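Local coordinates for 3-oxoacyl-[acyl-carrier-protein] synthase 3 (Pseudomonas aeruginosa, PDB 2X3E) that probably catalyses the first condensation of bacterial fatty acid synthesis, joining an acetyl unit from acetyl-CoA to two carbons of malonyl-ACP, at residues V7-G12 with V165-D170; E71-V76 with S133-G138. The protein carries 1 engineered substitution. One frame throughout, in Å; residues are numbered along the deposited sequence. Where two conformers were deposited one is given.

How the contacts relate
Contacts 1 and 2 sit on one side of the chain's centre, their own centres about 9 Å apart, in a single five-stranded mixed sheet. Its order, 104-109, 75-79, 133-140, 160-169, 5-14, follows the 3-2-4-5-1 topology of the thiolase fold. Contact 1 closes the antiparallel edge; contact 2 joins two parallel strands and is nested in the loop that contact 1 closes. Strands 133-140 and 160-169 couple them: Leu166 N and Ala134 O, 2.8 Å apart, probably share a hydrogen bond. Helix 114-127 packs on the face bearing Leu166 and Ala134, helix 53-68 on that bearing Val165 and Leu135, giving a helix-sheet-helix layer.

Contact 1 of 2, residues V7-G12 with V165-D170; sequences VVCGLG and VLRAGD
Val7 and Arg167 face each other as an antiparallel hydrogen-bonded pair, and their side chains leave the sheet side by side, pointing the same way. The pair is closed by Val7 N to Arg167 O (2.8 Å) and by Arg167 N to Val7 O. Arg167 begins with CG wedged between its own backbone N and carbonyl carbon (chi1 66°), and there the sulfur of Cys9 meets it: CG comes closest to Cys9 SG, at 3.8 Å, with CB and CD slightly farther off. Farther out, NE passes Cys9 CB obliquely. At the tip, Val7 CG1 sits 4.0 Å above the guanidinium plane, over its centre, while NH1 bonds Ala168 O, which lies in that plane, at 3.1 Å. NH2 continues into a salt bridge with Glu173.

Next along the strand, Cys9 and Gly10 both oppose Val165 in a classic beta bulge. Cys9 N gives a nearly straight bond to Val165 O (N-H...O 169°), and Cys9 SG rests 3.5 Å from Val165 CG1. On the other face, Val8 CG2 meets Leu166 CD2 at 3.6 Å, and Leu166 packs on Val122 and Ile126 of helix 114-127. At this edge of the thiolase-fold sheet, the Glu173 carboxylate and the Ala168 carbonyl would be expected to favour the positive charge of Arg167, while Val7 CG1 packs on one face of it.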
loop_
_atom_site.group_PDB
_atom_site.type_symbol
_atom_site.label_atom_id
_atom_site.label_comp_id
_atom_site.label_asym_id
_atom_site.label_seq_id
_atom_site.Cartn_x
_atom_site.Cartn_y
_atom_site.Cartn_z
ATOM N N VAL A 7 7.412 -16.335 9.921
ATOM C CA VAL A 7 7.789 -17.595 9.293
ATOM C C VAL A 7 6.855 -17.972 8.142
ATOM O O VAL A 7 5.639 -18.030 8.310
ATOM C CB VAL A 7 7.783 -18.735 10.334
ATOM C CG1 VAL A 7 8.018 -20.073 9.659
ATOM C CG2 VAL A 7 8.829 -18.476 11.413
ATOM N N VAL A 8 7.429 -18.247 6.975
ATOM C CA VAL A 8 6.649 -18.748 5.838
ATOM C C VAL A 8 6.147 -20.155 6.169
ATOM O O VAL A 8 6.927 -21.015 6.571
ATOM C CB VAL A 8 7.490 -18.794 4.535
ATOM C CG1 VAL A 8 6.694 -19.428 3.397
ATOM C CG2 VAL A 8 7.947 -17.391 4.141
ATOM N N CYS A 9 4.846 -20.386 6.000
ATOM C CA CYS A 9 4.256 -21.695 6.299
ATOM C C CYS A 9 3.214 -22.176 5.281
ATOM O O CYS A 9 2.629 -23.231 5.469
ATOM C CB CYS A 9 3.664 -21.700 7.717
ATOM S SG CYS A 9 2.345 -20.513 8.017
ATOM N N GLY A 10 3.024 -21.435 4.188
ATOM C CA GLY A 10 2.060 -21.814 3.154
ATOM C C GLY A 10 2.321 -21.094 1.848
ATOM O O GLY A 10 2.804 -19.962 1.845
ATOM N N LEU A 11 2.022 -21.767 0.736
ATOM C CA LEU A 11 2.198 -21.202 -0.603
ATOM C C LEU A 11 1.032 -21.631 -1.477
ATOM O O LEU A 11 0.593 -22.778 -1.420
ATOM C CB LEU A 11 3.520 -21.677 -1.223
ATOM C CG LEU A 11 3.864 -21.200 -2.641
ATOM C CD1 LEU A 11 4.211 -19.728 -2.658
ATOM C CD2 LEU A 11 5.010 -22.022 -3.215
ATOM N N GLY A 12 0.532 -20.701 -2.279
ATOM C CA GLY A 12 -0.498 -20.998 -3.266
ATOM C C GLY A 12 -0.399 -20.023 -4.417
ATOM O O GLY A 12 0.274 -18.998 -4.320
ATOM N N VAL A 165 1.449 -17.676 3.238
ATOM C CA VAL A 165 0.981 -17.501 4.608
ATOM C C VAL A 165 2.214 -17.353 5.498
ATOM O O VAL A 165 3.171 -18.130 5.374
ATOM C CB VAL A 165 0.148 -18.707 5.083
ATOM C CG1 VAL A 165 -0.184 -18.597 6.578
ATOM C CG2 VAL A 165 -1.129 -18.837 4.247
ATOM N N LEU A 166 2.193 -16.334 6.357
ATOM C CA LEU A 166 3.229 -16.114 7.362
ATOM C C LEU A 166 2.615 -16.293 8.742
ATOM O O LEU A 166 1.452 -15.949 8.955
ATOM C CB LEU A 166 3.800 -14.701 7.258
ATOM C CG LEU A 166 4.518 -14.303 5.973
ATOM C CD1 LEU A 166 4.711 -12.793 5.928
ATOM C CD2 LEU A 166 5.855 -15.016 5.862
ATOM N N ARG A 167 3.386 -16.846 9.672
ATOM C CA ARG A 167 2.947 -16.969 11.066
ATOM C C ARG A 167 4.034 -16.490 12.012
ATOM O O ARG A 167 5.209 -16.480 11.661
ATOM C CB ARG A 167 2.595 -18.424 11.401
ATOM C CG ARG A 167 3.775 -19.395 11.361
ATOM C CD ARG A 167 3.417 -20.729 12.007
ATOM N NE ARG A 167 4.454 -21.744 11.826
ATOM C CZ ARG A 167 5.609 -21.795 12.487
ATOM N NH1 ARG A 167 5.933 -20.871 13.390
ATOM N NH2 ARG A 167 6.458 -22.784 12.230
ATOM N N ALA A 168 3.637 -16.109 13.220
ATOM C CA ALA A 168 4.595 -15.848 14.282
ATOM C C ALA A 168 5.391 -17.118 14.574
ATOM O O ALA A 168 4.841 -18.224 14.590
ATOM C CB ALA A 168 3.878 -15.366 15.550
ATOM N N GLY A 169 6.690 -16.953 14.791
ATOM C CA GLY A 169 7.563 -18.072 15.108
ATOM C C GLY A 169 8.874 -17.613 15.705
ATOM O O GLY A 169 8.983 -16.477 16.188
ATOM N N ASP A 170 9.857 -18.512 15.691
ATOM C CA ASP A 170 11.192 -18.211 16.203
ATOM C C ASP A 170 12.141 -17.998 15.032
ATOM O O ASP A 170 11.970 -18.591 13.964
ATOM C CB ASP A 170 11.700 -19.344 17.104
ATOM C CG ASP A 170 12.897 -18.930 17.943
ATOM O OD1 ASP A 170 13.254 -17.732 17.928
ATOM O OD2 ASP A 170 13.484 -19.798 18.620
#

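Contact 2 of 2, residues E71-V76 with S133-G138; sequences ERVDAV and SALLVG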
loop_
_atom_site.group_PDB
_atom_site.type_symbol
_atom_site.label_atom_id
_atom_site.label_comp_id
_atom_site.label_asym_id
_atom_site.label_seq_id
_atom_site.Cartn_x
_atom_site.Cartn_y
_atom_site.Cartn_z
ATOM N N GLU A 71 -7.239 -22.035 8.550
ATOM C CA GLU A 71 -8.494 -21.560 7.977
ATOM C C GLU A 71 -8.758 -20.089 8.294
ATOM O O GLU A 71 -9.684 -19.496 7.749
ATOM C CB GLU A 71 -9.640 -22.449 8.439
ATOM C CG GLU A 71 -9.404 -23.909 8.073
ATOM C CD GLU A 71 -10.536 -24.807 8.482
ATOM O OE1 GLU A 71 -11.579 -24.287 8.937
ATOM O OE2 GLU A 71 -10.378 -26.041 8.354
ATOM N N ARG A 72 -7.924 -19.499 9.155
ATOM C CA ARG A 72 -7.989 -18.070 9.468
ATOM C C ARG A 72 -6.597 -17.481 9.570
ATOM O O ARG A 72 -5.666 -18.157 10.004
ATOM C CB ARG A 72 -8.704 -17.830 10.802
ATOM C CG ARG A 72 -10.184 -17.701 10.675
ATOM C CD ARG A 72 -10.865 -17.570 12.035
ATOM N NE ARG A 72 -12.262 -17.958 11.891
ATOM C CZ ARG A 72 -12.708 -19.211 11.911
ATOM N NH1 ARG A 72 -11.880 -20.234 12.114
ATOM N NH2 ARG A 72 -14.003 -19.446 11.742
ATOM N N VAL A 73 -6.468 -16.222 9.160
ATOM C CA VAL A 73 -5.291 -15.404 9.448
ATOM C C VAL A 73 -5.765 -14.022 9.918
ATOM O O VAL A 73 -6.924 -13.652 9.693
ATOM C CB VAL A 73 -4.348 -15.276 8.221
ATOM C CG1 VAL A 73 -3.780 -16.655 7.840
ATOM C CG2 VAL A 73 -5.063 -14.636 7.026
ATOM N N ASP A 74 -4.881 -13.265 10.564
ATOM C CA ASP A 74 -5.266 -11.971 11.158
ATOM C C ASP A 74 -5.251 -10.832 10.148
ATOM O O ASP A 74 -5.898 -9.805 10.361
ATOM C CB ASP A 74 -4.340 -11.612 12.327
ATOM C CG ASP A 74 -4.539 -12.495 13.536
ATOM O OD1 ASP A 74 -5.699 -12.843 13.848
ATOM O OD2 ASP A 74 -3.531 -12.833 14.197
ATOM N N ALA A 75 -4.504 -11.017 9.059
ATOM C CA ALA A 75 -4.210 -9.951 8.115
ATOM C C ALA A 75 -4.163 -10.474 6.677
ATOM O O ALA A 75 -3.716 -11.601 6.429
ATOM C CB ALA A 75 -2.875 -9.288 8.475
ATOM N N VAL A 76 -4.642 -9.650 5.748
ATOM C CA VAL A 76 -4.574 -9.944 4.321
ATOM C C VAL A 76 -4.033 -8.721 3.584
ATOM O O VAL A 76 -4.676 -7.678 3.547
ATOM C CB VAL A 76 -5.960 -10.311 3.731
ATOM C CG1 VAL A 76 -5.829 -10.595 2.242
ATOM C CG2 VAL A 76 -6.560 -11.513 4.464
ATOM N N SER A 133 -0.653 -14.027 12.334
ATOM C CA SER A 133 -0.597 -14.714 11.047
ATOM C C SER A 133 -1.110 -13.784 9.954
ATOM O O SER A 133 -1.856 -12.842 10.229
ATOM C CB SER A 133 -1.433 -15.985 11.077
ATOM O OG SER A 133 -2.783 -15.680 11.382
ATOM N N ALA A 134 -0.710 -14.054 8.719
ATOM C CA ALA A 134 -1.044 -13.175 7.607
ATOM C C ALA A 134 -0.957 -13.879 6.274
ATOM O O ALA A 134 -0.143 -14.785 6.082
ATOM C CB ALA A 134 -0.116 -11.976 7.592
ATOM N N LEU A 135 -1.806 -13.430 5.357
ATOM C CA LEU A 135 -1.666 -13.715 3.944
ATOM C C LEU A 135 -1.004 -12.522 3.267
ATOM O O LEU A 135 -1.406 -11.370 3.484
ATOM C CB LEU A 135 -3.039 -13.957 3.301
ATOM C CG LEU A 135 -3.566 -15.392 3.323
ATOM C CD1 LEU A 135 -5.080 -15.421 3.132
ATOM C CD2 LEU A 135 -2.875 -16.228 2.231
ATOM N N LEU A 136 0.007 -12.799 2.453
ATOM C CA LEU A 136 0.548 -11.822 1.514
ATOM C C LEU A 136 0.316 -12.362 0.111
ATOM O O LEU A 136 0.745 -13.472 -0.203
ATOM C CB LEU A 136 2.042 -11.601 1.734
ATOM C CG LEU A 136 2.740 -10.752 0.662
ATOM C CD1 LEU A 136 2.188 -9.336 0.672
ATOM C CD2 LEU A 136 4.254 -10.762 0.892
ATOM N N VAL A 137 -0.373 -11.586 -0.723
ATOM C CA VAL A 137 -0.605 -11.969 -2.111
ATOM C C VAL A 137 0.077 -10.977 -3.038
ATOM O O VAL A 137 -0.238 -9.786 -3.013
ATOM C CB VAL A 137 -2.107 -11.994 -2.470
ATOM C CG1 VAL A 137 -2.309 -12.529 -3.899
ATOM C CG2 VAL A 137 -2.902 -12.822 -1.461
ATOM N N GLY A 138 1.034 -11.469 -3.816
ATOM C CA GLY A 138 1.580 -10.723 -4.944
ATOM C C GLY A 138 0.697 -10.985 -6.147
ATOM O O GLY A 138 0.580 -12.121 -6.584
HETATM O O HOH W 1 -3.487 -15.950 13.698
#
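Two flat groups mark the meeting of Asp74 and Ser133, the aspartate carboxylate and the serine carbonyl, each touched by atoms of the other residue. Ser133 N and OG lie on the same side of the Asp74 carboxylate plane, N obliquely and 3.6 Å from OD2, a proximity and not a bond; OD2 itself takes a hydrogen bond from the backbone N of Asp132. The Ser133 carbonyl is approached over its face: Asp74 N donates to Ser133 O at 3.1 Å from 58° out of the carbonyl plane. Asp74 N also has a weak bond to Ser133 OG, and Ala75 N reaches the same carbonyl oxygen weakly. A water gives a weak bond to OD2, though its very short distance to OG makes the bridge to the serine doubtful. Ser133 N is buried here and has no hydrogen-bonding partner.

Ser133 OG stands between its own backbone N and carbonyl carbon (chi1 59°), which brings it within 3.2 Å of Val73 CA and 3.6 Å of Val73 CB.

From this irregular start the chains settle into parallel pairing, strand 75-79 lying beside strand 133-140 within the five-stranded sheet of the thiolase fold. Leu135 N bonds Ala75 O at 2.9 Å with an N-H...O angle of 167°, and Ala134 CA makes a CA-H...O contact with the same oxygen.

Two apolar layers flank this backbone. On one face Ala75 CB meets Ala134 CB at 4.0 Å, and helix 114-127 presses Val122 and Ile126 against Ala134. On the other, Val73 and Leu135 cross at about a right angle, Val73 CG2 lying 4.0 Å from Leu135 CD1; Val76 CG2 approaches the same methyl more distantly, and Leu65 of helix 53-68 touches both Val73 and Leu135.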